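Local coordinates for putative uncharacterized protein (Chaetomium thermophilum, PDB 5T8V), which is the C-terminal part of the Scc2 cohesin loader, a HEAT-repeat protein that probably binds chromatin and loads cohesin onto it, at residues I1279-A1284 against K1423-I1428. Numbering follows the deposited sequence.
Sequences IIENLA and KVWEEI
Two helices of the C-terminal region of this HEAT-repeat cohesin loader run nearly antiparallel here, and Glu1281 and Ile1280 of helix 1271-1284 meet Trp1425 and Ile1428 of helix 1422-1431. The short segments give an angle of 166° between their N-to-C directions, with axes 11.2 Å apart at closest approach. That spacing is wide, and the nearest CA atoms, those of Glu1281 and Trp1425, lie 7.8 Å apart, so the gap is crossed chiefly by the ends of the side chains.

The Glu1281 carboxylate is nearly parallel to the indole (planes 4° apart), with OE2 over one face, 3.5 Å above the ring plane and displaced toward the rim. Its nearest ring atom is Trp1425 CH2, 3.6 Å from Glu1281 OE2, so the six-membered ring takes this van der Waals contact. CG of Trp1425 lies anti to the backbone N (chi1 -170°), which carries the ring across toward Glu1281. The acid's polar partners lie elsewhere: Glu1281 OE1 accepts a hydrogen bond from Gly1220 N, while OE2 forms long, weak ion pairs with Arg1219 and Arg1277; these positive groups would be expected to favour a charged carboxylate.

Beside this pair, the isoleucines meet tip to tip, with Ile1280 CD1 3.8 Å from Ile1428 CD1. Ile1428 also turns its other branch to the acid, CG2 standing 4.0 Å from Glu1281 OE2, and thereby links the apolar and polar halves of the interface.

Val1380 of helix 1364-1387 touches both isoleucines, extending the apolar contact into a third helix, whereas Phe1226 meets the Trp1425 ring edge-to-face. Farther round helix 1271-1284, Leu1283 packs on helices 1243-1254 and 1291-1319, so this helix is packed on other sides by its neighbours in the helical array.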
loop_
_atom_site.group_PDB
_atom_site.type_symbol
_atom_site.label_atom_id
_atom_site.label_comp_id
_atom_site.label_asym_id
_atom_site.label_seq_id
_atom_site.Cartn_x
_atom_site.Cartn_y
_atom_site.Cartn_z
ATOM N N ILE A 1279 24.658 22.913 24.864
ATOM C CA ILE A 1279 25.498 22.070 24.014
ATOM C C ILE A 1279 25.566 20.621 24.485
ATOM O O ILE A 1279 26.194 19.800 23.806
ATOM C CB ILE A 1279 26.922 22.646 23.859
ATOM C CG1 ILE A 1279 27.656 22.712 25.199
ATOM C CG2 ILE A 1279 26.857 24.025 23.214
ATOM C CD1 ILE A 1279 29.108 23.154 25.057
ATOM N N ILE A 1280 24.944 20.273 25.611
ATOM C CA ILE A 1280 24.772 18.857 25.943
ATOM C C ILE A 1280 23.446 18.335 25.401
ATOM O O ILE A 1280 23.364 17.194 24.927
ATOM C CB ILE A 1280 24.894 18.614 27.464
ATOM C CG1 ILE A 1280 23.758 19.293 28.232
ATOM C CG2 ILE A 1280 26.248 19.076 27.981
ATOM C CD1 ILE A 1280 22.639 18.347 28.615
ATOM N N GLU A 1281 22.400 19.167 25.444
ATOM C CA GLU A 1281 21.142 18.785 24.816
ATOM C C GLU A 1281 21.325 18.528 23.325
ATOM O O GLU A 1281 20.550 17.775 22.725
ATOM C CB GLU A 1281 20.091 19.868 25.054
ATOM C CG GLU A 1281 19.635 19.977 26.499
ATOM C CD GLU A 1281 18.716 21.162 26.735
ATOM O OE1 GLU A 1281 19.022 22.264 26.237
ATOM O OE2 GLU A 1281 17.684 20.988 27.415
ATOM N N ASN A 1282 22.342 19.141 22.710
ATOM C CA ASN A 1282 22.687 18.799 21.334
ATOM C C ASN A 1282 23.350 17.431 21.261
ATOM O O ASN A 1282 23.105 16.664 20.323
ATOM C CB ASN A 1282 23.609 19.862 20.733
ATOM C CG ASN A 1282 22.865 21.105 20.290
ATOM O OD1 ASN A 1282 22.166 21.096 19.279
ATOM N ND2 ASN A 1282 23.027 22.190 21.037
ATOM N N LEU A 1283 24.198 17.106 22.241
ATOM C CA LEU A 1283 24.871 15.811 22.231
ATOM C C LEU A 1283 23.870 14.672 22.366
ATOM O O LEU A 1283 24.057 13.600 21.780
ATOM C CB LEU A 1283 25.904 15.743 23.355
ATOM C CG LEU A 1283 27.056 16.745 23.277
ATOM C CD1 LEU A 1283 27.889 16.694 24.550
ATOM C CD2 LEU A 1283 27.924 16.492 22.055
ATOM N N ALA A 1284 22.801 14.885 23.138
ATOM C CA ALA A 1284 21.803 13.836 23.327
ATOM C C ALA A 1284 21.329 13.267 21.993
ATOM O O ALA A 1284 21.235 12.046 21.822
ATOM C CB ALA A 1284 20.618 14.380 24.126
ATOM N N LYS A 1423 12.569 10.722 28.449
ATOM C CA LYS A 1423 13.088 10.565 29.804
ATOM C C LYS A 1423 14.350 11.392 30.009
ATOM O O LYS A 1423 14.503 12.061 31.038
ATOM C CB LYS A 1423 13.364 9.089 30.088
ATOM C CG LYS A 1423 12.135 8.197 30.013
ATOM C CD LYS A 1423 12.494 6.736 30.240
ATOM C CE LYS A 1423 11.255 5.852 30.255
ATOM N NZ LYS A 1423 11.594 4.419 30.470
ATOM N N VAL A 1424 15.269 11.356 29.043
ATOM C CA VAL A 1424 16.521 12.093 29.180
ATOM C C VAL A 1424 16.266 13.596 29.141
ATOM O O VAL A 1424 16.919 14.368 29.852
ATOM C CB VAL A 1424 17.520 11.655 28.092
ATOM C CG1 VAL A 1424 16.962 11.916 26.698
ATOM C CG2 VAL A 1424 18.860 12.353 28.281
ATOM N N TRP A 1425 15.318 14.037 28.313
ATOM C CA TRP A 1425 14.975 15.454 28.249
ATOM C C TRP A 1425 14.404 15.932 29.582
ATOM O O TRP A 1425 14.937 16.854 30.216
ATOM C CB TRP A 1425 13.976 15.676 27.111
ATOM C CG TRP A 1425 13.712 17.109 26.767
ATOM C CD1 TRP A 1425 12.618 17.846 27.114
ATOM C CD2 TRP A 1425 14.550 17.973 25.992
ATOM N NE1 TRP A 1425 12.726 19.119 26.606
ATOM C CE2 TRP A 1425 13.903 19.222 25.914
ATOM C CE3 TRP A 1425 15.788 17.813 25.359
ATOM C CZ2 TRP A 1425 14.450 20.306 25.228
ATOM C CZ3 TRP A 1425 16.330 18.890 24.680
ATOM C CH2 TRP A 1425 15.661 20.121 24.620
ATOM N N GLU A 1426 13.315 15.299 30.022
ATOM C CA GLU A 1426 12.713 15.625 31.310
ATOM C C GLU A 1426 13.754 15.625 32.423
ATOM O O GLU A 1426 13.832 16.569 33.217
ATOM C CB GLU A 1426 11.592 14.627 31.614
ATOM C CG GLU A 1426 11.097 14.627 33.054
ATOM C CD GLU A 1426 9.997 13.610 33.284
ATOM O OE1 GLU A 1426 9.448 13.090 32.288
ATOM O OE2 GLU A 1426 9.685 13.324 34.461
ATOM N N GLU A 1427 14.567 14.570 32.493
ATOM C CA GLU A 1427 15.548 14.470 33.569
ATOM C C GLU A 1427 16.577 15.589 33.483
ATOM O O GLU A 1427 17.004 16.129 34.510
ATOM C CB GLU A 1427 16.233 13.104 33.532
ATOM C CG GLU A 1427 17.180 12.852 34.697
ATOM C CD GLU A 1427 16.474 12.866 36.040
ATOM O OE1 GLU A 1427 15.225 12.810 36.061
ATOM O OE2 GLU A 1427 17.168 12.933 37.077
ATOM N N ILE A 1428 16.994 15.949 32.268
ATOM C CA ILE A 1428 17.907 17.076 32.102
ATOM C C ILE A 1428 17.289 18.339 32.685
ATOM O O ILE A 1428 17.948 19.100 33.403
ATOM C CB ILE A 1428 18.277 17.259 30.618
ATOM C CG1 ILE A 1428 19.275 16.180 30.188
ATOM C CG2 ILE A 1428 18.880 18.650 30.366
ATOM C CD1 ILE A 1428 19.509 16.112 28.693
#